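Long-range contacts in 2,3-bisphosphoglycerate-independent phosphoglycerate mutase (Pyrococcus horikoshii, PDB 2ZKT), which probably catalyses the interconversion of 2-phosphoglycerate and 3-phosphoglycerate in glycolysis, without a 2,3-bisphosphoglycerate cofactor: residues B[100-105]-B[218-223]; B[77-82]-B[252-257]; B[39-44]-B[362-367]; B[6-11]-B[339-344]. All blocks are in the same frame, centred on the assembly; numbering follows the deposited sequence.

Interaction 1. Residues B[100-105]-B[218-223]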
# COMPACT_ATOMS: atom_id res chain seq x y z
N VAL B 100 19.54 26.74 -17.06
CA VAL B 100 19.06 28.12 -17.19
C VAL B 100 17.56 28.31 -16.91
O VAL B 100 16.71 27.53 -17.39
CB VAL B 100 19.32 28.67 -18.62
CG1 VAL B 100 18.99 30.16 -18.67
CG2 VAL B 100 20.78 28.40 -19.04
N ASN B 101 17.24 29.36 -16.15
CA ASN B 101 15.85 29.68 -15.83
C ASN B 101 15.53 31.04 -16.44
O ASN B 101 16.29 32.00 -16.25
CB ASN B 101 15.62 29.77 -14.31
CG ASN B 101 15.84 28.44 -13.60
OD1 ASN B 101 16.98 27.99 -13.42
ND2 ASN B 101 14.74 27.80 -13.20
N PHE B 102 14.43 31.13 -17.20
CA PHE B 102 14.02 32.42 -17.76
C PHE B 102 13.43 33.17 -16.57
O PHE B 102 12.64 32.60 -15.79
CB PHE B 102 12.93 32.24 -18.84
CG PHE B 102 13.45 31.69 -20.14
CD1 PHE B 102 14.34 32.44 -20.92
CD2 PHE B 102 13.08 30.43 -20.57
CE1 PHE B 102 14.84 31.94 -22.11
CE2 PHE B 102 13.58 29.91 -21.78
CZ PHE B 102 14.47 30.67 -22.55
N ALA B 103 13.82 34.43 -16.40
CA ALA B 103 13.32 35.24 -15.28
C ALA B 103 12.79 36.60 -15.75
O ALA B 103 12.73 36.88 -16.95
CB ALA B 103 14.43 35.44 -14.24
N THR B 104 12.42 37.44 -14.78
CA THR B 104 11.91 38.78 -15.07
C THR B 104 12.77 39.84 -14.36
O THR B 104 12.83 39.87 -13.12
CB THR B 104 10.43 38.93 -14.62
OG1 THR B 104 9.63 37.90 -15.22
CG2 THR B 104 9.87 40.29 -15.03
N LEU B 105 13.43 40.69 -15.14
CA LEU B 105 14.28 41.77 -14.61
C LEU B 105 13.70 43.15 -14.98
O LEU B 105 13.47 43.44 -16.16
CB LEU B 105 15.70 41.67 -15.18
CG LEU B 105 16.62 42.85 -14.79
CD1 LEU B 105 17.01 42.72 -13.32
CD2 LEU B 105 17.87 42.88 -15.67
N PRO B 218 4.25 38.82 -16.38
CA PRO B 218 5.68 39.12 -16.17
C PRO B 218 6.51 38.54 -17.32
O PRO B 218 6.52 37.33 -17.55
CB PRO B 218 5.98 38.44 -14.82
CG PRO B 218 5.03 37.27 -14.82
CD PRO B 218 3.75 37.89 -15.35
N ILE B 219 7.22 39.41 -18.04
CA ILE B 219 8.02 38.99 -19.19
C ILE B 219 9.29 38.20 -18.88
O ILE B 219 10.00 38.47 -17.90
CB ILE B 219 8.43 40.21 -20.06
CG1 ILE B 219 9.28 41.18 -19.23
CG2 ILE B 219 7.17 40.89 -20.61
CD1 ILE B 219 9.79 42.39 -20.03
N ALA B 220 9.57 37.20 -19.73
CA ALA B 220 10.77 36.37 -19.60
C ALA B 220 11.88 37.14 -20.31
O ALA B 220 12.22 36.83 -21.46
CB ALA B 220 10.55 35.01 -20.29
N ASN B 221 12.44 38.15 -19.65
CA ASN B 221 13.48 38.97 -20.26
C ASN B 221 14.86 38.80 -19.63
O ASN B 221 15.84 39.43 -20.07
CB ASN B 221 13.08 40.46 -20.23
CG ASN B 221 13.18 41.06 -18.83
OD1 ASN B 221 12.75 40.45 -17.84
ND2 ASN B 221 13.74 42.27 -18.74
N TYR B 222 14.96 37.97 -18.59
CA TYR B 222 16.26 37.76 -17.97
C TYR B 222 16.63 36.29 -17.90
O TYR B 222 15.77 35.40 -17.92
CB TYR B 222 16.30 38.38 -16.57
CG TYR B 222 17.72 38.73 -16.16
CD1 TYR B 222 18.47 39.65 -16.90
CD2 TYR B 222 18.31 38.14 -15.04
CE1 TYR B 222 19.78 39.96 -16.54
CE2 TYR B 222 19.63 38.45 -14.67
CZ TYR B 222 20.36 39.36 -15.42
OH TYR B 222 21.65 39.68 -15.06
N LEU B 223 17.93 36.03 -17.80
CA LEU B 223 18.44 34.67 -17.77
C LEU B 223 19.18 34.34 -16.46
O LEU B 223 20.19 34.97 -16.14
CB LEU B 223 19.40 34.47 -18.96
CG LEU B 223 18.78 34.15 -20.33
CD1 LEU B 223 19.81 33.52 -21.25
CD2 LEU B 223 17.57 33.23 -20.12
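L223 pushes its CD2 methyl up against V100 and F102, and this bump organises one side of the contact. The methyl lies 3.7 Å from V100 CG1 and 3.4 Å from F102 CD1, with the side chains of L223 and F102 running side by side in the same direction. Farther along, F102 CB rests on A220 CB at 3.9 Å, while V134 and V138 of helix 131-142 pack on F102. The backbone here is a classic beta bulge: N221 and Y222 both face A103, at the point where strands 96-103 and 222-229 of the four-stranded antiparallel sheet meet, and A103 and Y222 exchange two backbone hydrogen bonds. On the face that carries A103 and Y222, L105 leans obliquely across the tyrosine, its CD2 3.5 Å from Y222 CD1; CG is anti to the backbone N (chi1 174°), beside the carbonyl carbon, and chi2 (73°) then sets CD2 against the ring. N221 grips the L105 backbone twice, OD1 accepting from L105 N at 2.8 Å and ND2 giving to an in-plane lone pair of L105 O at 2.8 Å, which fixes the rotation of the amide. An alanine here would probably leave both polar atoms of L105 without these mates and set the loop end free to move. Beside it, T104 OG1 donates to I219 O from above the carbonyl plane at 2.8 Å.

Interaction 2. Residues B[77-82]-B[252-257]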
# COMPACT_ATOMS: atom_id res chain seq x y z
N ARG B 77 31.55 16.89 -11.08
CA ARG B 77 32.13 18.13 -11.56
C ARG B 77 31.03 19.10 -11.98
O ARG B 77 31.17 19.85 -12.96
CB ARG B 77 33.10 17.84 -12.73
CG ARG B 77 34.43 17.16 -12.33
CD ARG B 77 35.32 18.13 -11.56
NE ARG B 77 36.65 17.58 -11.27
CZ ARG B 77 36.91 16.62 -10.37
NH1 ARG B 77 35.93 16.08 -9.64
NH2 ARG B 77 38.16 16.21 -10.18
N GLY B 78 29.91 19.08 -11.24
CA GLY B 78 28.81 19.98 -11.55
C GLY B 78 27.60 19.31 -12.19
O GLY B 78 27.67 18.14 -12.59
N ARG B 79 26.51 20.06 -12.32
CA ARG B 79 25.25 19.56 -12.90
C ARG B 79 25.03 19.81 -14.39
O ARG B 79 24.61 18.91 -15.14
CB ARG B 79 24.07 20.15 -12.12
CG ARG B 79 22.71 19.83 -12.74
CD ARG B 79 21.54 20.30 -11.87
NE ARG B 79 20.25 19.92 -12.47
CZ ARG B 79 19.06 20.09 -11.89
NH1 ARG B 79 18.98 20.64 -10.68
NH2 ARG B 79 17.95 19.71 -12.53
N GLY B 80 25.29 21.05 -14.82
CA GLY B 80 25.08 21.45 -16.21
C GLY B 80 25.29 20.42 -17.31
O GLY B 80 24.39 20.17 -18.12
N PHE B 81 26.49 19.81 -17.35
CA PHE B 81 26.81 18.82 -18.37
C PHE B 81 25.80 17.67 -18.47
O PHE B 81 25.48 17.21 -19.57
CB PHE B 81 28.21 18.24 -18.12
CG PHE B 81 28.83 17.59 -19.34
CD1 PHE B 81 28.51 16.27 -19.68
CD2 PHE B 81 29.74 18.29 -20.13
CE1 PHE B 81 29.09 15.66 -20.79
CE2 PHE B 81 30.33 17.69 -21.26
CZ PHE B 81 30.01 16.37 -21.59
N PHE B 82 25.31 17.20 -17.31
CA PHE B 82 24.33 16.11 -17.29
C PHE B 82 23.00 16.58 -17.91
O PHE B 82 22.36 15.85 -18.67
CB PHE B 82 24.07 15.63 -15.84
CG PHE B 82 25.28 15.07 -15.14
CD1 PHE B 82 25.97 13.98 -15.67
CD2 PHE B 82 25.72 15.62 -13.93
CE1 PHE B 82 27.07 13.44 -15.01
CE2 PHE B 82 26.82 15.08 -13.26
CZ PHE B 82 27.50 13.99 -13.80
N VAL B 252 13.16 11.67 -16.98
CA VAL B 252 13.74 12.93 -16.52
C VAL B 252 15.10 13.20 -17.17
O VAL B 252 15.99 12.33 -17.20
CB VAL B 252 13.91 12.94 -14.99
CG1 VAL B 252 14.21 14.36 -14.51
CG2 VAL B 252 12.65 12.42 -14.34
N ALA B 253 15.26 14.42 -17.68
CA ALA B 253 16.48 14.86 -18.36
C ALA B 253 17.78 14.65 -17.57
O ALA B 253 18.72 14.01 -18.05
CB ALA B 253 16.34 16.34 -18.76
N LEU B 254 17.83 15.21 -16.36
CA LEU B 254 19.02 15.11 -15.53
C LEU B 254 19.53 13.68 -15.29
O LEU B 254 20.75 13.44 -15.28
CB LEU B 254 18.78 15.81 -14.18
CG LEU B 254 20.00 15.89 -13.25
CD1 LEU B 254 21.18 16.52 -13.99
CD2 LEU B 254 19.64 16.71 -12.02
N VAL B 255 18.62 12.73 -15.11
CA VAL B 255 19.04 11.36 -14.87
C VAL B 255 19.46 10.67 -16.16
O VAL B 255 20.37 9.82 -16.15
CB VAL B 255 17.92 10.55 -14.16
CG1 VAL B 255 18.33 9.08 -13.99
CG2 VAL B 255 17.62 11.17 -12.79
N LYS B 256 18.82 11.03 -17.27
CA LYS B 256 19.18 10.45 -18.57
C LYS B 256 20.62 10.91 -18.87
O LYS B 256 21.42 10.16 -19.44
CB LYS B 256 18.25 10.97 -19.67
CG LYS B 256 16.79 10.61 -19.49
CD LYS B 256 15.93 11.32 -20.53
CE LYS B 256 16.40 10.99 -21.95
NZ LYS B 256 15.66 11.78 -22.97
N GLY B 257 20.91 12.15 -18.46
CA GLY B 257 22.24 12.73 -18.67
C GLY B 257 23.33 11.98 -17.93
O GLY B 257 24.36 11.61 -18.52
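The backbones of F82 and G257 come within 4.2 Å, CA to CA, and G257 CA points a hydrogen at F82 O in a CH...O contact 3.1 Å long (angle 155° at the hydrogen). Glycine makes this approach possible, because a CB at G257 would run straight into that oxygen. Around this close point L254 supplies the filling. Its CD1 sits 3.5 Å from F82 CB, and its other methyl, CD2, lies over one face of the R79 guanidinium, 3.1 Å above the plane and shifted toward the rim, with R79 NE the nearest atom at 3.3 Å. R79 reaches this place fully extended, CG anti to the backbone N (chi1 173°), and crosses L254 at about a right angle. Helix 80-86, whose G80 is tied through its backbone to G227 of the four-stranded sheet, is thereby joined to helix 253-261 on the side of the eight-stranded sheet, and the side chain of L254 lies about 7 Å from a bound zinc ion. An alanine in place of R79 would probably open a gap over L254 CD2 and leave E83 without its salt-bridge mate. No hydrogen bond crosses between 77-82 and 252-257: the leucine gives the guanidinium an apolar cover, while the charge is answered by E83 OE1, a pairing that would probably matter more because R99 brings a like charge close to R79 NH1.

Interaction 3. Residues B[39-44]-B[362-367]. With CA (calcium ion), chain F.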
# COMPACT_ATOMS: atom_id res chain seq x y z
N LYS B 39 6.90 -9.22 -1.48
CA LYS B 39 7.20 -10.59 -1.90
C LYS B 39 8.71 -10.69 -2.16
O LYS B 39 9.37 -11.65 -1.73
CB LYS B 39 6.43 -10.92 -3.19
CG LYS B 39 6.76 -12.29 -3.77
CD LYS B 39 6.99 -12.21 -5.28
CE LYS B 39 5.72 -11.79 -6.03
NZ LYS B 39 5.32 -12.76 -7.11
N LEU B 40 9.26 -9.70 -2.86
CA LEU B 40 10.69 -9.68 -3.17
C LEU B 40 11.54 -9.53 -1.89
O LEU B 40 12.59 -10.17 -1.76
CB LEU B 40 11.00 -8.54 -4.15
CG LEU B 40 10.55 -8.78 -5.60
CD1 LEU B 40 10.86 -7.53 -6.44
CD2 LEU B 40 11.26 -10.01 -6.17
N ALA B 41 11.08 -8.68 -0.96
CA ALA B 41 11.81 -8.50 0.29
C ALA B 41 11.77 -9.83 1.05
O ALA B 41 12.72 -10.20 1.76
CB ALA B 41 11.16 -7.40 1.14
N GLU B 42 10.67 -10.55 0.89
CA GLU B 42 10.51 -11.82 1.59
C GLU B 42 11.50 -12.88 1.13
O GLU B 42 12.08 -13.56 1.96
CB GLU B 42 9.06 -12.30 1.46
CG GLU B 42 8.66 -13.41 2.44
CD GLU B 42 9.19 -14.78 2.03
OE1 GLU B 42 8.90 -15.21 0.88
OE2 GLU B 42 9.89 -15.42 2.85
N ILE B 43 11.70 -13.05 -0.17
CA ILE B 43 12.66 -14.06 -0.64
C ILE B 43 14.06 -13.46 -0.85
O ILE B 43 15.03 -14.17 -1.14
CB ILE B 43 12.19 -14.75 -1.97
CG1 ILE B 43 11.65 -13.71 -2.96
CG2 ILE B 43 11.09 -15.76 -1.67
CD1 ILE B 43 12.70 -12.94 -3.70
N GLY B 44 14.15 -12.13 -0.67
CA GLY B 44 15.43 -11.46 -0.84
C GLY B 44 16.11 -11.04 0.46
O GLY B 44 15.92 -11.64 1.53
N PRO B 362 15.74 2.81 1.95
CA PRO B 362 15.52 1.36 1.97
C PRO B 362 15.99 0.75 0.66
O PRO B 362 15.83 1.33 -0.42
CB PRO B 362 14.00 1.24 2.20
CG PRO B 362 13.47 2.52 1.62
CD PRO B 362 14.46 3.55 2.07
N LEU B 363 16.59 -0.44 0.78
CA LEU B 363 17.14 -1.15 -0.37
C LEU B 363 16.79 -2.64 -0.29
O LEU B 363 16.83 -3.24 0.78
CB LEU B 363 18.68 -1.01 -0.37
CG LEU B 363 19.50 -1.98 -1.25
CD1 LEU B 363 19.09 -1.81 -2.72
CD2 LEU B 363 21.00 -1.69 -1.09
N LEU B 364 16.46 -3.23 -1.43
CA LEU B 364 16.18 -4.65 -1.44
C LEU B 364 16.87 -5.27 -2.66
O LEU B 364 16.99 -4.64 -3.72
CB LEU B 364 14.67 -4.92 -1.48
CG LEU B 364 13.83 -4.93 -2.77
CD1 LEU B 364 14.22 -6.09 -3.67
CD2 LEU B 364 12.36 -5.08 -2.38
N ILE B 365 17.34 -6.50 -2.50
CA ILE B 365 17.98 -7.23 -3.58
C ILE B 365 17.42 -8.66 -3.54
O ILE B 365 17.38 -9.30 -2.47
CB ILE B 365 19.51 -7.29 -3.41
CG1 ILE B 365 20.08 -5.87 -3.33
CG2 ILE B 365 20.13 -8.05 -4.58
CD1 ILE B 365 21.59 -5.82 -3.05
N ALA B 366 16.99 -9.15 -4.70
CA ALA B 366 16.43 -10.49 -4.78
C ALA B 366 16.86 -11.14 -6.09
O ALA B 366 17.11 -10.45 -7.09
CB ALA B 366 14.90 -10.44 -4.69
N GLY B 367 16.95 -12.47 -6.09
CA GLY B 367 17.36 -13.18 -7.29
C GLY B 367 18.37 -14.28 -7.01
O GLY B 367 18.63 -14.62 -5.85
CA CA F . 13.26 -14.41 3.87
O HOH W 1 14.00 -11.66 3.39
O HOH W 2 12.39 -16.24 3.14
O HOH W 3 11.56 -13.40 5.01
O HOH W 4 16.10 -14.19 -3.76
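A calcium ion sits on E42 O, 2.4 Å from it and one residue before the I43 and G44 that meet A366 as helix 35-43 ends. The packing below this metal site is that of an alpha/beta fold of the alkaline phosphatase superfamily: the helix lies on strand 361-366 of the mixed eight-stranded sheet, the axes of 39-43 and 362-366 approaching to 7.3 Å at an angle of 68°. L364 stands up from the strand with CG between the backbone N and the carbonyl carbon (chi1 84°), and its two methyls spread beneath the helix, CD1 reaching L40 CB at 4.1 Å and CD2 turned toward A41. The small A366 is wedged between two larger neighbours, its CB 3.5 Å from I43 CD1 and 4.0 Å from L40 CD2. At G44 the chain comes closest to the strand, CA lying 3.3 Å from I365 O; a CB there would collide with that oxygen and with A366 CB. The carboxylate of E42 takes an outer role at the metal, OE2 receiving hydrogen bonds from two calcium-bound waters, one of them weak, while T372 and D373 complete the binding site. A cation beside the C-terminal end of a helix would probably be welcomed by the carbonyls gathered there. Helix end and strand end are also joined by another water, which donates to I43 O and accepts from G367 N at 3.0 Å.

Interaction 4. Residues B[6-11]-B[339-344]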
# COMPACT_ATOMS: atom_id res chain seq x y z
N LYS B 6 21.86 -11.54 -15.43
CA LYS B 6 21.59 -10.16 -15.84
C LYS B 6 21.29 -9.31 -14.60
O LYS B 6 21.12 -9.85 -13.49
CB LYS B 6 20.40 -10.09 -16.80
CG LYS B 6 20.66 -10.62 -18.19
CD LYS B 6 19.39 -10.62 -19.04
CE LYS B 6 19.62 -11.28 -20.40
NZ LYS B 6 20.58 -10.49 -21.23
N GLY B 7 21.20 -8.00 -14.78
CA GLY B 7 20.90 -7.14 -13.65
C GLY B 7 19.73 -6.20 -13.92
O GLY B 7 19.53 -5.75 -15.05
N LEU B 8 18.95 -5.92 -12.88
CA LEU B 8 17.83 -5.00 -13.00
C LEU B 8 17.78 -4.08 -11.77
O LEU B 8 17.33 -4.48 -10.69
CB LEU B 8 16.50 -5.77 -13.16
CG LEU B 8 15.23 -4.93 -13.30
CD1 LEU B 8 15.41 -3.82 -14.34
CD2 LEU B 8 14.10 -5.85 -13.69
N LEU B 9 18.27 -2.86 -11.95
CA LEU B 9 18.29 -1.90 -10.87
C LEU B 9 17.14 -0.90 -11.03
O LEU B 9 17.09 -0.14 -12.01
CB LEU B 9 19.64 -1.16 -10.87
CG LEU B 9 19.79 -0.04 -9.83
CD1 LEU B 9 19.42 -0.57 -8.45
CD2 LEU B 9 21.22 0.49 -9.84
N ILE B 10 16.23 -0.91 -10.06
CA ILE B 10 15.06 -0.05 -10.08
C ILE B 10 15.13 1.08 -9.04
O ILE B 10 15.28 0.83 -7.84
CB ILE B 10 13.80 -0.91 -9.88
CG1 ILE B 10 13.69 -1.90 -11.06
CG2 ILE B 10 12.54 -0.04 -9.76
CD1 ILE B 10 12.48 -2.80 -10.99
N ILE B 11 15.04 2.32 -9.52
CA ILE B 11 15.07 3.48 -8.64
C ILE B 11 13.73 4.22 -8.56
O ILE B 11 13.19 4.69 -9.58
CB ILE B 11 16.16 4.50 -9.07
CG1 ILE B 11 17.56 3.89 -8.91
CG2 ILE B 11 16.02 5.79 -8.26
CD1 ILE B 11 17.89 3.47 -7.48
N VAL B 339 17.92 -13.23 -13.43
CA VAL B 339 17.99 -11.79 -13.25
C VAL B 339 18.06 -11.40 -11.78
O VAL B 339 17.21 -11.79 -10.97
CB VAL B 339 16.75 -11.09 -13.90
CG1 VAL B 339 16.89 -9.58 -13.82
CG2 VAL B 339 16.60 -11.52 -15.35
N VAL B 340 19.10 -10.64 -11.44
CA VAL B 340 19.28 -10.17 -10.07
C VAL B 340 18.59 -8.81 -10.01
O VAL B 340 18.96 -7.90 -10.75
CB VAL B 340 20.76 -10.00 -9.75
CG1 VAL B 340 20.91 -9.44 -8.34
CG2 VAL B 340 21.46 -11.35 -9.89
N ILE B 341 17.60 -8.68 -9.13
CA ILE B 341 16.88 -7.42 -9.03
C ILE B 341 17.14 -6.62 -7.75
O ILE B 341 17.17 -7.16 -6.64
CB ILE B 341 15.35 -7.63 -9.20
CG1 ILE B 341 14.63 -6.28 -9.22
CG2 ILE B 341 14.82 -8.50 -8.08
CD1 ILE B 341 13.15 -6.38 -9.56
N ALA B 342 17.33 -5.31 -7.93
CA ALA B 342 17.58 -4.41 -6.82
C ALA B 342 16.62 -3.23 -6.92
O ALA B 342 16.40 -2.68 -8.00
CB ALA B 342 19.04 -3.93 -6.84
N ILE B 343 16.04 -2.85 -5.79
CA ILE B 343 15.11 -1.73 -5.78
C ILE B 343 15.41 -0.78 -4.63
O ILE B 343 15.60 -1.21 -3.49
CB ILE B 343 13.65 -2.23 -5.64
CG1 ILE B 343 13.30 -3.14 -6.82
CG2 ILE B 343 12.69 -1.04 -5.56
CD1 ILE B 343 11.95 -3.84 -6.70
N THR B 344 15.47 0.50 -4.93
CA THR B 344 15.71 1.48 -3.88
C THR B 344 15.41 2.88 -4.40
O THR B 344 14.82 3.07 -5.45
CB THR B 344 17.18 1.37 -3.44
OG1 THR B 344 17.38 2.14 -2.25
CG2 THR B 344 18.09 1.92 -4.54
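K6 to I11 and V339 to T344 run as parallel neighbours in register, residue against residue, in the middle of the mixed eight-stranded sheet of this alkaline phosphatase-like fold. Five backbone hydrogen bonds join them, each strand giving and receiving in turn. V340 N binds K6 O almost perfectly straight (179°), L8 N then gives to V340 O with more bend (150°), and A342 N, I10 N and T344 N continue through L8 O, A342 O and I10 O, the I10 N to A342 O bond measuring 2.7 Å. Residues between these take their partners on the far sides: G7 and L9 pair with strand 296-301, I341 and I343 with strand 361-366. Flanked on both sides, these two central strands have backbone N-H and C=O groups bonded to one another and to those neighbours, a worked case of how a central sheet hides its polar backbone. K6 NZ, at the start of the strand, is hydrogen-bonded to Y294 O. Apolar side chains cover both faces: those of I10 and I341 meet at a slant, CD1 to CD1 at 3.9 Å, near helix 313-331, and L9 CD1 meets A342 CB at 3.7 Å on the face toward helix 60-67. Just past the C-terminal ends of these segments the chain supplies the zinc ligands D13, D346 and H347. At that end T344 splits its duties: OG1, anti to the backbone N (chi1 -170°), bonds to P362 O, while CG2 lies 3.3 Å from I11 CD1.

How the interactions relate
Strand 6-11 and helix segment 39-44 come first and wait longest for their partners, 339-344 and 362-367. These two late closures cross, since the four segments alternate along the chain, and interactions 3 and 4 touch directly where strands 339-344 and 361-366 lie side by side in the large sheet. Within both spans, interaction 2 brings 77-82 back to 252-257, and within that loop interaction 1 pairs 100-105 with 218-223. This innermost closure completes an edge of the small antiparallel sheet; the centres of interactions 1 and 3 are about 47 Å apart. Interaction 2, intermediate in position, ties the approach to that sheet to the helices beside the large one.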